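PDB 1Q5N: 3-carboxy-cis,cis-muconate cycloisomerase from Acinetobacter calcoaceticus, which is a largely helical enzyme of the fumarase/aspartase superfamily, seen here as an assembly of four protein chains. Local coordinates for residues F68-T73 and V86-A91; A78-I83 and D112-A117. One frame throughout, in Å; residues are numbered along the deposited sequence.

Interaction 1 of 2, residues F68-T73 and V86-A91; sequences FDALAT and VKQLTA
The flat carboxamide of Gln88 reaches across to the helix of Ala70 and Leu71, and its NH2 corner is flanked by carbon on both faces. Ala70 CB lies 3.8 Å from Gln88 NE2 on one side of the amide plane; on the opposite side Leu71 CB approaches the same nitrogen to 4.0 Å, with Leu71 CD1 over that face at 4.1 Å from NE2. Beyond the NE2 edge, almost in the amide plane, stands the backbone N of Leu71, 3.7 Å from Gln88 NE2. At the other edge OE1 accepts from Asp67 N, a bond that helps set the rotation of the amide. Where 68-73 faces 86-91, in the N-terminal part of this lyase fold, Gln88 carries the contact between helices 68-78 and 82-94; the nearest CA atoms of the two segments, those of Leu71 and Gln88, are 8.4 Å apart. Gln88 spans the gap because its chain is extended beyond CG (chi2 -160°). Asp67 serves both sides: besides donating its backbone N-H to Gln88 OE1, it accepts at OD1 from Asp69 N in the first turn of helix 68-78. The isobutyl group of Leu71 also packs on Val27 of helix 23-43 and on Leu7 of the second subunit.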
loop_
_atom_site.group_PDB
_atom_site.type_symbol
_atom_site.label_atom_id
_atom_site.label_comp_id
_atom_site.label_asym_id
_atom_site.label_seq_id
_atom_site.Cartn_x
_atom_site.Cartn_y
_atom_site.Cartn_z
ATOM N N PHE A 68 -14.486 25.068 -20.077
ATOM C CA PHE A 68 -13.659 24.184 -19.297
ATOM C C PHE A 68 -12.468 24.812 -18.614
ATOM O O PHE A 68 -12.021 24.309 -17.584
ATOM C CB PHE A 68 -13.282 22.957 -20.125
ATOM C CG PHE A 68 -14.406 21.959 -20.232
ATOM C CD1 PHE A 68 -15.414 22.115 -21.178
ATOM C CD2 PHE A 68 -14.479 20.868 -19.354
ATOM C CE1 PHE A 68 -16.489 21.212 -21.243
ATOM C CE2 PHE A 68 -15.539 19.967 -19.408
ATOM C CZ PHE A 68 -16.544 20.133 -20.358
ATOM N N ASP A 69 -11.960 25.916 -19.144
ATOM C CA ASP A 69 -10.848 26.593 -18.482
ATOM C C ASP A 69 -11.378 27.327 -17.262
ATOM O O ASP A 69 -10.757 27.338 -16.182
ATOM C CB ASP A 69 -10.193 27.582 -19.432
ATOM C CG ASP A 69 -9.394 26.889 -20.493
ATOM O OD1 ASP A 69 -8.295 26.378 -20.143
ATOM O OD2 ASP A 69 -9.875 26.831 -21.660
ATOM N N ALA A 70 -12.530 27.960 -17.437
ATOM C CA ALA A 70 -13.140 28.663 -16.331
ATOM C C ALA A 70 -13.418 27.591 -15.269
ATOM O O ALA A 70 -13.093 27.774 -14.119
ATOM C CB ALA A 70 -14.448 29.325 -16.790
ATOM N N LEU A 71 -13.989 26.459 -15.683
ATOM C CA LEU A 71 -14.331 25.384 -14.759
ATOM C C LEU A 71 -13.123 24.861 -13.966
ATOM O O LEU A 71 -13.217 24.696 -12.751
ATOM C CB LEU A 71 -15.022 24.218 -15.497
ATOM C CG LEU A 71 -15.756 23.215 -14.579
ATOM C CD1 LEU A 71 -16.834 23.973 -13.837
ATOM C CD2 LEU A 71 -16.388 22.038 -15.360
ATOM N N ALA A 72 -11.994 24.618 -14.638
ATOM C CA ALA A 72 -10.815 24.105 -13.926
ATOM C C ALA A 72 -10.306 25.135 -12.902
ATOM O O ALA A 72 -10.090 24.809 -11.738
ATOM C CB ALA A 72 -9.708 23.717 -14.915
ATOM N N THR A 73 -10.151 26.380 -13.318
ATOM C CA THR A 73 -9.693 27.437 -12.422
ATOM C C THR A 73 -10.631 27.549 -11.218
ATOM O O THR A 73 -10.177 27.610 -10.076
ATOM C CB THR A 73 -9.664 28.822 -13.185
ATOM O OG1 THR A 73 -8.800 28.695 -14.320
ATOM C CG2 THR A 73 -9.189 29.974 -12.292
ATOM N N VAL A 86 -22.425 24.028 -11.344
ATOM C CA VAL A 86 -23.790 24.460 -11.110
ATOM C C VAL A 86 -23.936 25.915 -11.548
ATOM O O VAL A 86 -24.888 26.218 -12.229
ATOM C CB VAL A 86 -24.217 24.273 -9.600
ATOM C CG1 VAL A 86 -25.460 25.093 -9.258
ATOM C CG2 VAL A 86 -24.573 22.840 -9.354
ATOM N N LYS A 87 -22.999 26.800 -11.189
ATOM C CA LYS A 87 -23.097 28.203 -11.615
ATOM C C LYS A 87 -23.265 28.255 -13.125
ATOM O O LYS A 87 -24.209 28.852 -13.639
ATOM C CB LYS A 87 -21.836 29.010 -11.287
ATOM C CG LYS A 87 -21.425 28.967 -9.862
ATOM C CD LYS A 87 -22.395 29.696 -8.961
ATOM C CE LYS A 87 -21.802 31.041 -8.513
ATOM N NZ LYS A 87 -20.507 30.854 -7.735
ATOM N N GLN A 88 -22.334 27.629 -13.834
ATOM C CA GLN A 88 -22.379 27.638 -15.270
ATOM C C GLN A 88 -23.646 27.067 -15.887
ATOM O O GLN A 88 -24.168 27.626 -16.841
ATOM C CB GLN A 88 -21.167 26.909 -15.861
ATOM C CG GLN A 88 -19.916 27.752 -15.776
ATOM C CD GLN A 88 -18.849 27.292 -16.749
ATOM O OE1 GLN A 88 -19.140 27.016 -17.926
ATOM N NE2 GLN A 88 -17.606 27.212 -16.274
ATOM N N LEU A 89 -24.132 25.951 -15.362
ATOM C CA LEU A 89 -25.315 25.350 -15.933
ATOM C C LEU A 89 -26.500 26.249 -15.692
ATOM O O LEU A 89 -27.413 26.307 -16.522
ATOM C CB LEU A 89 -25.611 23.999 -15.311
ATOM C CG LEU A 89 -26.835 23.312 -15.919
ATOM C CD1 LEU A 89 -26.504 22.907 -17.332
ATOM C CD2 LEU A 89 -27.246 22.088 -15.098
ATOM N N THR A 90 -26.502 26.923 -14.546
ATOM C CA THR A 90 -27.615 27.806 -14.221
ATOM C C THR A 90 -27.585 28.975 -15.222
ATOM O O THR A 90 -28.578 29.274 -15.864
ATOM C CB THR A 90 -27.547 28.308 -12.732
ATOM O OG1 THR A 90 -27.680 27.183 -11.852
ATOM C CG2 THR A 90 -28.719 29.261 -12.412
ATOM N N ALA A 91 -26.425 29.596 -15.384
ATOM C CA ALA A 91 -26.328 30.692 -16.311
ATOM C C ALA A 91 -26.785 30.196 -17.694
ATOM O O ALA A 91 -27.470 30.909 -18.415
ATOM C CB ALA A 91 -24.902 31.211 -16.355
#

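Interaction 2 of 2, residues A78-I83 and D112-A117; sequences AGNIAI and DILDTA
Leu114 presses its branched end on the methyl group of Ala82, with CG and CD1 each 3.9 Å from Ala82 CB. The same CD1 also sits over one face of the Asn80 carboxamide, 4.2 Å from Asn80 CG, so that a single methyl group touches both an apolar neighbour and the flat side of a polar one. The setting is the N-terminal helical region of a fumarase/aspartase-type lyase: Leu114 belongs to helix 110-146, the long helix that starts near this contact, while Asn80 precedes the turn that leads into helix 82-94 and Ala82 follows in its opening residues. Ala82 CB points toward the long helix, and the two CA atoms, of Ala82 and Leu114, are 6.7 Å apart.

Around this first shell, Met30 of helix 23-43 packs on both Ala82 and Leu114, whereas helix 323-351 contributes Trp324 against Leu114 and Trp328 against Asn80. Gly79 leaves helix 68-78 with a positive phi of 96°, and its carbonyl O is held by His325 NE2. Farther out, the long helix is anchored by two carboxylates of the same segment as Leu114: Asp115 OD2 makes a salt bridge to Arg234 NH1, and Asp112 OD1 accepts from His231 NE2 and Gly197 N. These bonds tie the start of the helix to neighbouring parts of the chain and probably help fix the position from which Leu114 projects.

What orients the amide under the leucine methyl is helix capping. With chi1 of 75°, the Asn80 side chain folds back over its own turn, and OD1 receives the backbone N-H of Ile83 at 3.0 Å with an N-H...O angle of 159°.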
loop_
_atom_site.group_PDB
_atom_site.type_symbol
_atom_site.label_atom_id
_atom_site.label_comp_id
_atom_site.label_asym_id
_atom_site.label_seq_id
_atom_site.Cartn_x
_atom_site.Cartn_y
_atom_site.Cartn_z
ATOM N N ALA A 78 -13.012 26.405 -5.304
ATOM C CA ALA A 78 -14.171 25.906 -4.600
ATOM C C ALA A 78 -13.897 24.564 -3.842
ATOM O O ALA A 78 -14.547 24.242 -2.841
ATOM C CB ALA A 78 -15.329 25.753 -5.598
ATOM N N GLY A 79 -12.936 23.781 -4.324
ATOM C CA GLY A 79 -12.648 22.523 -3.659
ATOM C C GLY A 79 -13.340 21.319 -4.277
ATOM O O GLY A 79 -13.142 20.214 -3.789
ATOM N N ASN A 80 -14.194 21.545 -5.283
ATOM C CA ASN A 80 -14.866 20.499 -6.050
ATOM C C ASN A 80 -15.439 21.077 -7.334
ATOM O O ASN A 80 -15.640 22.280 -7.456
ATOM C CB ASN A 80 -15.945 19.724 -5.254
ATOM C CG ASN A 80 -17.225 20.485 -5.046
ATOM O OD1 ASN A 80 -17.945 20.846 -5.998
ATOM N ND2 ASN A 80 -17.540 20.717 -3.779
ATOM N N ILE A 81 -15.670 20.200 -8.298
ATOM C CA ILE A 81 -16.162 20.581 -9.586
ATOM C C ILE A 81 -17.624 20.952 -9.618
ATOM O O ILE A 81 -18.026 21.776 -10.436
ATOM C CB ILE A 81 -15.983 19.429 -10.574
ATOM C CG1 ILE A 81 -14.517 19.039 -10.609
ATOM C CG2 ILE A 81 -16.437 19.849 -11.976
ATOM C CD1 ILE A 81 -14.310 17.722 -11.347
ATOM N N ALA A 82 -18.424 20.352 -8.742
ATOM C CA ALA A 82 -19.857 20.600 -8.810
ATOM C C ALA A 82 -20.266 22.052 -8.616
ATOM O O ALA A 82 -21.121 22.544 -9.348
ATOM C CB ALA A 82 -20.593 19.721 -7.829
ATOM N N ILE A 83 -19.654 22.740 -7.658
ATOM C CA ILE A 83 -20.014 24.128 -7.372
ATOM C C ILE A 83 -19.913 25.072 -8.587
ATOM O O ILE A 83 -20.887 25.721 -8.936
ATOM C CB ILE A 83 -19.196 24.641 -6.131
ATOM C CG1 ILE A 83 -19.782 24.028 -4.847
ATOM C CG2 ILE A 83 -19.251 26.165 -6.009
ATOM C CD1 ILE A 83 -18.917 24.181 -3.633
ATOM N N ASP A 112 -24.176 14.922 -3.971
ATOM C CA ASP A 112 -25.215 14.118 -4.608
ATOM C C ASP A 112 -24.902 14.006 -6.110
ATOM O O ASP A 112 -24.935 12.926 -6.681
ATOM C CB ASP A 112 -26.599 14.753 -4.467
ATOM C CG ASP A 112 -27.042 14.888 -3.023
ATOM O OD1 ASP A 112 -26.767 13.962 -2.216
ATOM O OD2 ASP A 112 -27.676 15.929 -2.698
ATOM N N ILE A 113 -24.589 15.132 -6.741
ATOM C CA ILE A 113 -24.323 15.137 -8.161
ATOM C C ILE A 113 -22.986 14.408 -8.491
ATOM O O ILE A 113 -22.891 13.685 -9.468
ATOM C CB ILE A 113 -24.258 16.602 -8.677
ATOM C CG1 ILE A 113 -25.571 17.329 -8.378
ATOM C CG2 ILE A 113 -23.928 16.626 -10.162
ATOM C CD1 ILE A 113 -26.829 16.628 -8.861
ATOM N N LEU A 114 -21.960 14.620 -7.675
ATOM C CA LEU A 114 -20.664 13.982 -7.905
ATOM C C LEU A 114 -20.746 12.463 -7.712
ATOM O O LEU A 114 -20.278 11.729 -8.578
ATOM C CB LEU A 114 -19.606 14.612 -6.983
ATOM C CG LEU A 114 -19.350 16.083 -7.395
ATOM C CD1 LEU A 114 -18.539 16.767 -6.360
ATOM C CD2 LEU A 114 -18.645 16.166 -8.746
ATOM N N ASP A 115 -21.356 11.993 -6.611
ATOM C CA ASP A 115 -21.486 10.547 -6.395
ATOM C C ASP A 115 -22.407 9.882 -7.444
ATOM O O ASP A 115 -22.164 8.728 -7.872
ATOM C CB ASP A 115 -22.061 10.214 -5.015
ATOM C CG ASP A 115 -21.061 10.367 -3.901
ATOM O OD1 ASP A 115 -19.866 10.646 -4.169
ATOM O OD2 ASP A 115 -21.492 10.205 -2.744
ATOM N N THR A 116 -23.462 10.596 -7.865
ATOM C CA THR A 116 -24.350 10.023 -8.857
ATOM C C THR A 116 -23.605 9.926 -10.204
ATOM O O THR A 116 -23.683 8.913 -10.884
ATOM C CB THR A 116 -25.708 10.838 -8.999
ATOM O OG1 THR A 116 -26.489 10.698 -7.798
ATOM C CG2 THR A 116 -26.504 10.318 -10.202
ATOM N N ALA A 117 -22.863 10.965 -10.574
ATOM C CA ALA A 117 -22.133 10.888 -11.849
ATOM C C ALA A 117 -21.074 9.752 -11.729
ATOM O O ALA A 117 -20.818 9.012 -12.696
ATOM C CB ALA A 117 -21.460 12.225 -12.186
#

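Interactions 1 and 2 share helix 82-94: its first turn, with the capping residue before it, meets the long helix in interaction 2, while Gln88 farther along reaches back to helix 68-78 in interaction 1. Their centres lie about 12 Å apart. They are in direct contact too, since Leu71 CD2 of interaction 1 packs on Ile81 CG2 of interaction 2 at 4.0 Å. Helix 68-78 and the turn at 78-83 are consecutive in the chain, so one contact joins the two successive helices and the other joins the turn between them to helix 110-146. The second subunit borders both, with its Tyr8 packing on Ile81 at interaction 2.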